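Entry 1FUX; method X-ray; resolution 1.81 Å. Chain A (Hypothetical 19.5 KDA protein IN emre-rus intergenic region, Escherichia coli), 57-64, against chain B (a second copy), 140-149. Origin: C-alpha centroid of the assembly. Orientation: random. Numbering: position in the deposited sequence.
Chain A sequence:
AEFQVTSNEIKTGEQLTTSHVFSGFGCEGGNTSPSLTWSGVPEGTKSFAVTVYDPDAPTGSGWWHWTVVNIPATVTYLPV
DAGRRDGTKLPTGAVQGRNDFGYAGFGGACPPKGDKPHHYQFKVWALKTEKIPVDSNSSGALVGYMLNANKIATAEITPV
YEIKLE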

ATOM      1  N   ALA A  57       2.653  -8.283   7.118  1.00 11.86           N
ATOM      2  CA  ALA A  57       3.039  -7.054   7.808  1.00 13.11           C
ATOM      3  C   ALA A  57       1.815  -6.484   8.496  1.00 13.01           C
ATOM      4  O   ALA A  57       0.772  -6.449   7.862  1.00 13.07           O
ATOM      5  N   PRO A  58       1.965  -6.006   9.725  1.00 14.99           N
ATOM      6  CA  PRO A  58       0.813  -5.569  10.514  1.00 15.23           C
ATOM      7  C   PRO A  58       0.374  -4.158  10.175  1.00 14.47           C
ATOM      8  O   PRO A  58       0.460  -3.233  10.995  1.00 15.97           O
ATOM      9  N   THR A  59      -0.171  -3.973   8.983  1.00 12.43           N
ATOM     10  CA  THR A  59      -0.460  -2.593   8.534  1.00 10.68           C
ATOM     11  C   THR A  59      -1.874  -2.442   8.024  1.00 11.56           C
ATOM     12  O   THR A  59      -2.349  -1.292   8.025  1.00 12.72           O
ATOM     13  N   GLY A  60      -2.543  -3.560   7.759  1.00 11.55           N
ATOM     14  CA  GLY A  60      -3.857  -3.475   7.122  1.00 11.93           C
ATOM     15  C   GLY A  60      -3.801  -3.668   5.611  1.00 11.19           C
ATOM     16  O   GLY A  60      -4.860  -3.891   4.993  1.00 11.60           O
ATOM     17  N   SER A  61      -2.624  -3.589   4.998  1.00 10.97           N
ATOM     18  CA  SER A  61      -2.503  -3.742   3.544  1.00  8.63           C
ATOM     19  C   SER A  61      -1.201  -4.473   3.172  1.00 10.59           C
ATOM     20  O   SER A  61      -0.860  -4.426   1.983  1.00  9.43           O
ATOM     21  N   GLY A  62      -0.630  -5.199   4.108  1.00 11.51           N
ATOM     22  CA  GLY A  62       0.631  -5.926   3.882  1.00 11.58           C
ATOM     23  C   GLY A  62       1.743  -4.895   3.624  1.00 14.03           C
ATOM     24  O   GLY A  62       1.646  -3.770   4.125  1.00 11.02           O
ATOM     25  N   TRP A  63       2.729  -5.255   2.820  1.00 10.93           N
ATOM     26  CA  TRP A  63       3.871  -4.371   2.563  1.00 10.56           C
ATOM     27  C   TRP A  63       4.438  -4.692   1.189  1.00  9.99           C
ATOM     28  O   TRP A  63       4.776  -5.828   0.885  1.00 10.19           O
ATOM     29  N   TRP A  64       4.497  -3.649   0.368  1.00 11.37           N
ATOM     30  CA  TRP A  64       5.134  -3.824  -0.959  1.00 10.23           C
ATOM     31  C   TRP A  64       6.627  -3.605  -0.805  1.00 10.33           C
ATOM     32  O   TRP A  64       7.074  -2.527  -0.451  1.00  8.32           O
TER
ATOM     33  N   GLY B 140       0.556   4.455   2.574  1.00 10.70           N
ATOM     34  CA  GLY B 140      -0.592   3.995   3.423  1.00  7.93           C
ATOM     35  C   GLY B 140      -0.152   2.899   4.372  1.00  9.48           C
ATOM     36  O   GLY B 140      -0.562   2.834   5.528  1.00  9.61           O
ATOM     37  N   ALA B 141       0.649   1.935   3.859  1.00  9.22           N
ATOM     38  CA  ALA B 141       1.112   0.862   4.741  1.00  9.52           C
ATOM     39  C   ALA B 141       1.988   1.347   5.882  1.00 10.21           C
ATOM     40  O   ALA B 141       1.837   0.787   6.986  1.00 10.35           O
ATOM     41  N   LEU B 142       2.865   2.326   5.623  1.00  8.31           N
ATOM     42  CA  LEU B 142       3.715   2.837   6.705  1.00 10.82           C
ATOM     43  C   LEU B 142       2.876   3.498   7.786  1.00 10.00           C
ATOM     44  O   LEU B 142       3.060   3.222   8.953  1.00 12.83           O
ATOM     45  N   VAL B 143       1.884   4.283   7.353  1.00 10.12           N
ATOM     46  CA  VAL B 143       0.955   4.877   8.319  1.00 10.05           C
ATOM     47  C   VAL B 143       0.208   3.799   9.097  1.00 11.37           C
ATOM     48  O   VAL B 143       0.035   3.867  10.345  1.00 11.44           O
ATOM     49  N   GLY B 144      -0.291   2.796   8.378  1.00 10.34           N
ATOM     50  CA  GLY B 144      -1.060   1.723   9.056  1.00 11.20           C
ATOM     51  C   GLY B 144      -0.207   0.919  10.024  1.00 12.03           C
ATOM     52  O   GLY B 144      -0.740   0.499  11.083  1.00 12.79           O
ATOM     53  N   TYR B 145       1.073   0.755   9.704  1.00 12.15           N
ATOM     54  CA  TYR B 145       1.962   0.078  10.657  1.00 14.37           C
ATOM     55  C   TYR B 145       2.024   0.859  11.974  1.00 11.64           C
ATOM     56  O   TYR B 145       1.835   0.336  13.076  1.00 13.35           O
HETATM   57  N   MSE B 146       2.282   2.172  11.840  1.00 13.59           N
HETATM   58  CA  MSE B 146       2.338   3.018  13.054  1.00 16.49           C
HETATM   59  C   MSE B 146       1.023   3.157  13.799  1.00 15.37           C
HETATM   60  O   MSE B 146       0.997   3.244  15.047  1.00 16.29           O
ATOM     61  N   LEU B 147      -0.113   3.245  13.075  1.00 14.77           N
ATOM     62  CA  LEU B 147      -1.403   3.336  13.735  1.00 14.92           C
ATOM     63  C   LEU B 147      -1.702   2.036  14.476  1.00 14.82           C
ATOM     64  O   LEU B 147      -2.167   2.046  15.618  1.00 15.56           O
ATOM     65  N   ASN B 148      -1.466   0.901  13.835  1.00 16.11           N
ATOM     66  CA  ASN B 148      -1.684  -0.373  14.536  1.00 16.29           C
ATOM     67  C   ASN B 148      -0.804  -0.503  15.756  1.00 17.03           C
ATOM     68  O   ASN B 148      -1.276  -0.933  16.821  1.00 17.73           O
ATOM     69  N   ALA B 149       0.417  -0.036  15.717  1.00 17.38           N
ATOM     70  CA  ALA B 149       1.350  -0.080  16.860  1.00 17.51           C
ATOM     71  C   ALA B 149       0.905   0.825  17.994  1.00 19.14           C
ATOM     72  O   ALA B 149       1.247   0.574  19.164  1.00 21.17           O
TER

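No clear direct hydrogen bond joins the chain A loop to the chain B helix; two waters make the polar links instead. The loop lies so close to the helix that Thr A59 O sits 3.4 Å from Gly B144 CA in a CA-H...O contact, and a CB on Gly B144 would fall 2.2 Å from that same Thr A59 O, a clash. Water 1 donates to Pro A58 O (2.9 Å) and Tyr B145 O (2.7 Å). Water 2 donates to Thr A59 O (2.8 Å) and accepts from Asn B148 ND2 (2.9 Å); this amide, on a chi1 m side chain pointing toward the loop, also bonds Gly B144 O (ND2 to O, 2.8 Å). Thr A59, chi1 p, spends its hydroxyl within the loop: OG1 accepts from Ser A61 N (3.0 Å) and donates to Gly A62 O (2.8 Å). Its CG2 lies 3.2 Å from Ala B141 O and meets the edge of the Tyr B145 ring. That tyrosine, chi1 t, brings CE1 4.0 Å from Pro A58 CG. Ala B141 points toward the loop, its CB 3.6 Å from Ser A61 OG and 3.7 Å from Trp A63 CE3. Trp A63, chi1 t, leaves its backbone sideways, yet its indole reaches the helix, with CH2 4.0 Å from Leu B142 CB.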

ATOM      1  CB  ALA A  57       3.636  -6.091   6.791  1.00 13.31           C
ATOM      2  CB  PRO A  58       1.335  -5.745  11.946  1.00 17.00           C
ATOM      3  CG  PRO A  58       2.798  -5.382  11.850  1.00 16.35           C
ATOM      4  CD  PRO A  58       3.209  -6.056  10.526  1.00 15.35           C
ATOM      5  CB  THR A  59       0.457  -2.212   7.347  1.00  9.58           C
ATOM      6  OG1 THR A  59       0.015  -3.173   6.338  1.00 11.36           O
ATOM      7  CG2 THR A  59       1.948  -2.314   7.553  1.00 10.20           C
ATOM      8  CB  SER A  61      -2.420  -2.386   2.820  1.00 10.34           C
ATOM      9  OG  SER A  61      -1.359  -1.548   3.298  1.00  9.59           O
ATOM     10  CB  TRP A  63       4.933  -4.573   3.644  1.00 10.12           C
ATOM     11  CG  TRP A  63       5.940  -3.433   3.650  1.00 12.41           C
ATOM     12  CD1 TRP A  63       7.079  -3.340   2.910  1.00 12.76           C
ATOM     13  CD2 TRP A  63       5.844  -2.241   4.437  1.00 12.76           C
ATOM     14  NE1 TRP A  63       7.714  -2.134   3.170  1.00 12.28           N
ATOM     15  CE2 TRP A  63       6.990  -1.473   4.143  1.00 11.87           C
ATOM     16  CE3 TRP A  63       4.931  -1.780   5.391  1.00  9.90           C
ATOM     17  CZ2 TRP A  63       7.255  -0.242   4.759  1.00 13.24           C
ATOM     18  CZ3 TRP A  63       5.193  -0.552   5.995  1.00 11.64           C
ATOM     19  CH2 TRP A  63       6.330   0.200   5.684  1.00 11.59           C
ATOM     20  CB  TRP A  64       4.578  -2.796  -1.945  1.00 11.51           C
ATOM     21  CG  TRP A  64       3.155  -3.063  -2.342  1.00 11.83           C
ATOM     22  CD1 TRP A  64       2.009  -2.422  -1.944  1.00 14.32           C
ATOM     23  CD2 TRP A  64       2.736  -4.079  -3.276  1.00 13.26           C
ATOM     24  NE1 TRP A  64       0.926  -3.000  -2.561  1.00 13.32           N
ATOM     25  CE2 TRP A  64       1.338  -4.000  -3.396  1.00 12.08           C
ATOM     26  CE3 TRP A  64       3.419  -5.060  -4.013  1.00 13.83           C
ATOM     27  CZ2 TRP A  64       0.592  -4.860  -4.202  1.00 14.68           C
ATOM     28  CZ3 TRP A  64       2.675  -5.887  -4.844  1.00 13.91           C
ATOM     29  CH2 TRP A  64       1.283  -5.801  -4.954  1.00 15.81           C
TER
ATOM     30  CB  ALA B 141       1.943  -0.137   3.862  1.00 11.15           C
ATOM     31  CB  LEU B 142       4.750   3.805   6.106  1.00 13.03           C
ATOM     32  CG  LEU B 142       5.633   4.509   7.174  1.00 15.49           C
ATOM     33  CD1 LEU B 142       6.427   3.478   7.980  1.00 16.47           C
ATOM     34  CD2 LEU B 142       6.530   5.546   6.532  1.00 17.45           C
ATOM     35  CB  VAL B 143      -0.049   5.798   7.590  1.00 10.52           C
ATOM     36  CG1 VAL B 143      -1.141   6.273   8.546  1.00 10.87           C
ATOM     37  CG2 VAL B 143       0.650   7.046   7.026  1.00  9.96           C
ATOM     38  CB  TYR B 145       3.385   0.070  10.085  1.00 16.80           C
ATOM     39  CG  TYR B 145       4.366  -0.765  10.883  1.00 23.28           C
ATOM     40  CD1 TYR B 145       4.793  -1.970  10.336  1.00 26.20           C
ATOM     41  CD2 TYR B 145       4.871  -0.421  12.114  1.00 26.05           C
ATOM     42  CE1 TYR B 145       5.690  -2.803  10.977  1.00 27.86           C
ATOM     43  CE2 TYR B 145       5.741  -1.258  12.805  1.00 28.37           C
ATOM     44  CZ  TYR B 145       6.155  -2.433  12.218  1.00 29.21           C
ATOM     45  OH  TYR B 145       7.043  -3.258  12.864  1.00 30.88           O
HETATM   46  CB  MSE B 146       2.928   4.388  12.698  1.00 21.04           C
HETATM   47  CG  MSE B 146       4.326   4.287  12.062  1.00 27.06           C
HETATM   48 SE   MSE B 146       5.070   6.051  11.795  1.00 38.78          SE
HETATM   49  CE  MSE B 146       4.043   6.487  10.432  1.00 28.27           C
ATOM     50  CB  LEU B 147      -2.571   3.652  12.782  1.00 11.89           C
ATOM     51  CG  LEU B 147      -2.421   5.011  12.054  1.00 12.64           C
ATOM     52  CD1 LEU B 147      -3.589   5.195  11.097  1.00 12.36           C
ATOM     53  CD2 LEU B 147      -2.480   6.109  13.135  1.00 13.68           C
ATOM     54  CB  ASN B 148      -1.515  -1.544  13.548  1.00 17.37           C
ATOM     55  CG  ASN B 148      -2.816  -1.649  12.767  1.00 16.85           C
ATOM     56  OD1 ASN B 148      -3.871  -1.992  13.306  1.00 15.20           O
ATOM     57  ND2 ASN B 148      -2.766  -1.351  11.482  1.00 17.40           N
ATOM     58  CB  ALA B 149       2.727   0.337  16.356  1.00 17.23           C
TER
HETATM   59  O   HOH W   1       1.799  -2.385  13.470  1.00 15.36           O
HETATM   60  O   HOH W   2      -4.737  -0.641   9.436  1.00 32.04           O